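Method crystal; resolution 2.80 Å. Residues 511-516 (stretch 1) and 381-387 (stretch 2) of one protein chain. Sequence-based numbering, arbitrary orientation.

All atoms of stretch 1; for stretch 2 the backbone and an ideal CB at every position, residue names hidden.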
ATOM      1  N   ARG A 511      28.539  27.488   0.183  1.00 44.92           N
ATOM      2  CA  ARG A 511      28.835  26.963   1.522  1.00 47.33           C
ATOM      3  C   ARG A 511      29.296  25.504   1.467  1.00 47.09           C
ATOM      4  O   ARG A 511      30.240  25.114   2.159  1.00 44.90           O
ATOM      5  CB  ARG A 511      27.611  27.077   2.430  1.00 48.01           C
ATOM      6  CG  ARG A 511      27.156  28.504   2.675  1.00 49.99           C
ATOM      7  CD  ARG A 511      26.218  28.577   3.861  1.00 52.42           C
ATOM      8  NE  ARG A 511      26.955  28.449   5.116  1.00 55.54           N
ATOM      9  CZ  ARG A 511      26.433  28.044   6.273  1.00 57.62           C
ATOM     10  NH1 ARG A 511      25.149  27.706   6.362  1.00 56.42           N
ATOM     11  NH2 ARG A 511      27.209  27.966   7.351  1.00 58.89           N
ATOM     12  N   LEU A 512      28.626  24.716   0.626  1.00 47.23           N
ATOM     13  CA  LEU A 512      28.963  23.310   0.436  1.00 48.10           C
ATOM     14  C   LEU A 512      30.344  23.168  -0.191  1.00 47.87           C
ATOM     15  O   LEU A 512      31.146  22.342   0.248  1.00 45.98           O
ATOM     16  CB  LEU A 512      27.925  22.625  -0.457  1.00 49.40           C
ATOM     17  CG  LEU A 512      27.454  21.227  -0.047  1.00 50.12           C
ATOM     18  CD1 LEU A 512      26.651  20.616  -1.186  1.00 50.68           C
ATOM     19  CD2 LEU A 512      28.612  20.323   0.338  1.00 50.86           C
ATOM     20  N   ILE A 513      30.611  23.978  -1.214  1.00 48.91           N
ATOM     21  CA  ILE A 513      31.885  23.935  -1.936  1.00 49.71           C
ATOM     22  C   ILE A 513      33.067  24.281  -1.026  1.00 50.13           C
ATOM     23  O   ILE A 513      34.114  23.635  -1.098  1.00 52.93           O
ATOM     24  CB  ILE A 513      31.842  24.842  -3.196  1.00 50.79           C
ATOM     25  CG1 ILE A 513      30.970  24.181  -4.275  1.00 50.82           C
ATOM     26  CG2 ILE A 513      33.236  25.103  -3.761  1.00 49.99           C
ATOM     27  CD1 ILE A 513      30.533  25.111  -5.387  1.00 50.80           C
ATOM     28  N   PHE A 514      32.896  25.273  -0.157  1.00 49.83           N
ATOM     29  CA  PHE A 514      33.945  25.641   0.801  1.00 49.12           C
ATOM     30  C   PHE A 514      33.899  24.848   2.113  1.00 49.88           C
ATOM     31  O   PHE A 514      34.613  25.171   3.058  1.00 52.29           O
ATOM     32  CB  PHE A 514      33.914  27.149   1.072  1.00 48.22           C
ATOM     33  CG  PHE A 514      34.417  27.961  -0.081  1.00 47.85           C
ATOM     34  CD1 PHE A 514      33.575  28.282  -1.129  1.00 46.98           C
ATOM     35  CD2 PHE A 514      35.743  28.365  -0.139  1.00 47.70           C
ATOM     36  CE1 PHE A 514      34.036  29.010  -2.206  1.00 47.41           C
ATOM     37  CE2 PHE A 514      36.213  29.095  -1.216  1.00 47.83           C
ATOM     38  CZ  PHE A 514      35.356  29.421  -2.253  1.00 47.49           C
ATOM     39  N   GLY A 515      33.073  23.809   2.174  1.00 49.39           N
ATOM     40  CA  GLY A 515      33.062  22.912   3.322  1.00 50.03           C
ATOM     41  C   GLY A 515      32.491  23.478   4.610  1.00 50.12           C
ATOM     42  O   GLY A 515      32.733  22.934   5.683  1.00 53.26           O
ATOM     43  N   GLU A 516      31.726  24.558   4.510  1.00 49.10           N
ATOM     44  CA  GLU A 516      31.090  25.161   5.675  1.00 48.76           C
ATOM     45  C   GLU A 516      29.894  24.335   6.105  1.00 50.13           C
ATOM     46  O   GLU A 516      29.504  24.345   7.266  1.00 50.50           O
ATOM     47  CB  GLU A 516      30.611  26.572   5.343  1.00 48.13           C
ATOM     48  CG  GLU A 516      31.721  27.541   4.985  1.00 46.85           C
ATOM     49  CD  GLU A 516      31.197  28.899   4.577  1.00 46.59           C
ATOM     50  OE1 GLU A 516      32.017  29.738   4.139  1.00 47.24           O
ATOM     51  OE2 GLU A 516      29.972  29.126   4.689  1.00 44.86           O
ATOM     52  N   UNK A 381      38.137  16.692  -4.303  1.00 56.18           N
ATOM     53  CA  UNK A 381      38.316  18.112  -4.574  1.00 52.22           C
ATOM     54  C   UNK A 381      37.517  18.944  -3.576  1.00 51.14           C
ATOM     55  O   UNK A 381      38.028  19.921  -3.027  1.00 50.56           O
ATOM     56  CB  UNK A 381      37.895  18.445  -6.007  1.00 52.22           C
ATOM     57  N   UNK A 382      36.267  18.546  -3.349  1.00 50.96           N
ATOM     58  CA  UNK A 382      35.419  19.180  -2.348  1.00 51.82           C
ATOM     59  C   UNK A 382      35.660  18.543  -0.990  1.00 52.38           C
ATOM     60  O   UNK A 382      35.803  17.330  -0.900  1.00 54.79           O
ATOM     61  CB  UNK A 382      33.943  19.074  -2.737  1.00 51.82           C
ATOM     62  N   UNK A 383      35.692  19.353   0.079  1.00 52.55           N
ATOM     63  CA  UNK A 383      35.564  20.809   0.056  1.00 51.99           C
ATOM     64  C   UNK A 383      36.865  21.440  -0.396  1.00 51.14           C
ATOM     65  O   UNK A 383      37.931  20.854  -0.183  1.00 47.73           O
ATOM     66  CB  UNK A 383      35.165  21.344   1.433  1.00 51.99           C
ATOM     67  N   UNK A 384      36.770  22.602  -1.043  1.00 52.60           N
ATOM     68  CA  UNK A 384      37.964  23.325  -1.490  1.00 53.23           C
ATOM     69  C   UNK A 384      38.440  24.259  -0.385  1.00 53.74           C
ATOM     70  O   UNK A 384      37.635  24.857   0.341  1.00 54.40           O
ATOM     71  CB  UNK A 384      37.680  24.112  -2.771  1.00 53.23           C
ATOM     72  N   UNK A 385      39.755  24.349  -0.245  1.00 54.95           N
ATOM     73  CA  UNK A 385      40.368  25.191   0.771  1.00 56.86           C
ATOM     74  C   UNK A 385      41.503  25.933   0.095  1.00 57.77           C
ATOM     75  O   UNK A 385      42.677  25.670   0.378  1.00 58.66           O
ATOM     76  CB  UNK A 385      40.859  24.378   1.971  1.00 56.86           C
ATOM     77  N   UNK A 386      41.159  26.854  -0.821  1.00 57.70           N
ATOM     78  CA  UNK A 386      42.190  27.580  -1.557  1.00 57.13           C
ATOM     79  C   UNK A 386      42.988  28.528  -0.669  1.00 54.82           C
ATOM     80  O   UNK A 386      42.518  28.947   0.391  1.00 50.42           O
ATOM     81  CB  UNK A 386      41.553  28.367  -2.704  1.00 57.13           C
ATOM     82  N   UNK A 387      44.199  28.841  -1.106  1.00 58.15           N
ATOM     83  CA  UNK A 387      45.000  29.878  -0.473  1.00 60.65           C
ATOM     84  C   UNK A 387      44.563  31.224  -1.041  1.00 62.73           C
ATOM     85  O   UNK A 387      44.211  31.327  -2.220  1.00 60.10           O
ATOM     86  CB  UNK A 387      46.495  29.641  -0.693  1.00 60.65           C
TER

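Stretch 1 offers the last turn of a helix, I513 with its carbonyl, the ring of F514, and G515 at positive phi (71°), a conformation that by itself favours glycine. R511 and E516 are salt-bridged to each other, NE to OE2 at 3.1 Å, and touch nothing across the contact.

At position 381 the ideal CB finds nothing of stretch 1 within 5.5 Å, so this contact sets no demand there. The residue is T381, which stays out of reach.

At position 382 CA-to-CB points sideways, with the ideal CB 4.8 Å from I513 O. A short side chain would stop before the I513 side chain; a longer apolar one, such as leucine, isoleucine or methionine, could reach it. L382 is deposited, and its CD2 lies 3.9 Å from I513 CG2.

Position 383 faces stretch 1 directly. Its ideal CB is 3.2 Å from G515 CA, already tight, so there is little room in that direction. The cis peptide before it and phi of -77° strongly suggest proline, whose ring bends the side chain back to its own nitrogen. P383 it is: CB packs 3.3 Å from G515 CA, where an ideal CB on G515 would clash at 2.6 Å. Glycine thus suits both its own phi and this neighbour. P383 CA also makes a CA-H...O contact with I513 O at 3.4 Å.

Position 384 must keep its amide hydrogen, because N donates to I513 O at 2.9 Å and 165°, nearly straight; proline is therefore unsuitable. CA-to-CB points sideways, with I513 and the F514 ring within reach of a longer side chain. Isoleucine, leucine, valine or methionine would be plausible. I384 uses chi1 p and chi2 t: CG1 packs 3.7 Å from I513 CG2, and CD1 continues over one face of the F514 ring, 4.1 Å from its centroid in a CH-pi contact.

Position 385 points away, leaving the choice wide, polar or charged included. R385 makes no contact within 4.5 Å, although its end comes nearer than its CB.

At position 386 CB points sideways, beyond 5.5 Å of stretch 1, and phi of -68° with psi of 156° would admit proline among many residues. A compact apolar group could still meet the F514 ring. P386 does so obliquely, CG lying 3.9 Å from F514 CE2.

Position 387 is out of reach and unconstrained here; A387 adds nothing to the contact.

Stretch 2, residues 381-387: TLPIRPA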
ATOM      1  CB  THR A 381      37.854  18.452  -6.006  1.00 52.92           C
ATOM      2  OG1 THR A 381      38.517  17.592  -6.942  1.00 53.09           O
ATOM      3  CG2 THR A 381      38.154  19.906  -6.351  1.00 53.04           C
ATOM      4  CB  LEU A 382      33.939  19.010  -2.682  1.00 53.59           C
ATOM      5  CG  LEU A 382      33.362  19.699  -3.919  1.00 54.71           C
ATOM      6  CD1 LEU A 382      31.861  19.439  -3.967  1.00 54.12           C
ATOM      7  CD2 LEU A 382      33.664  21.190  -3.914  1.00 54.97           C
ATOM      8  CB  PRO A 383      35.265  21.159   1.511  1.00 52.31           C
ATOM      9  CG  PRO A 383      35.913  20.074   2.296  1.00 52.14           C
ATOM     10  CD  PRO A 383      35.895  18.837   1.444  1.00 51.42           C
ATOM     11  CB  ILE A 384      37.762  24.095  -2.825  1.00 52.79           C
ATOM     12  CG1 ILE A 384      36.755  25.246  -2.696  1.00 52.98           C
ATOM     13  CG2 ILE A 384      37.326  23.140  -3.921  1.00 52.43           C
ATOM     14  CD1 ILE A 384      36.809  26.215  -3.858  1.00 52.37           C
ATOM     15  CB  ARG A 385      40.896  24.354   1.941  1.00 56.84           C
ATOM     16  CG  ARG A 385      39.866  23.446   2.603  1.00 56.60           C
ATOM     17  CD  ARG A 385      40.554  22.317   3.354  1.00 56.59           C
ATOM     18  NE  ARG A 385      39.646  21.233   3.717  1.00 55.94           N
ATOM     19  CZ  ARG A 385      38.709  21.311   4.660  1.00 56.43           C
ATOM     20  NH1 ARG A 385      38.519  22.440   5.343  1.00 56.10           N
ATOM     21  NH2 ARG A 385      37.946  20.249   4.919  1.00 55.11           N
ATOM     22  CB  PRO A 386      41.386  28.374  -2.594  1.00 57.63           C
ATOM     23  CG  PRO A 386      40.059  28.580  -1.952  1.00 57.63           C
ATOM     24  CD  PRO A 386      39.803  27.324  -1.164  1.00 56.95           C
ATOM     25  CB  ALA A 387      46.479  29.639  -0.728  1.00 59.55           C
TER
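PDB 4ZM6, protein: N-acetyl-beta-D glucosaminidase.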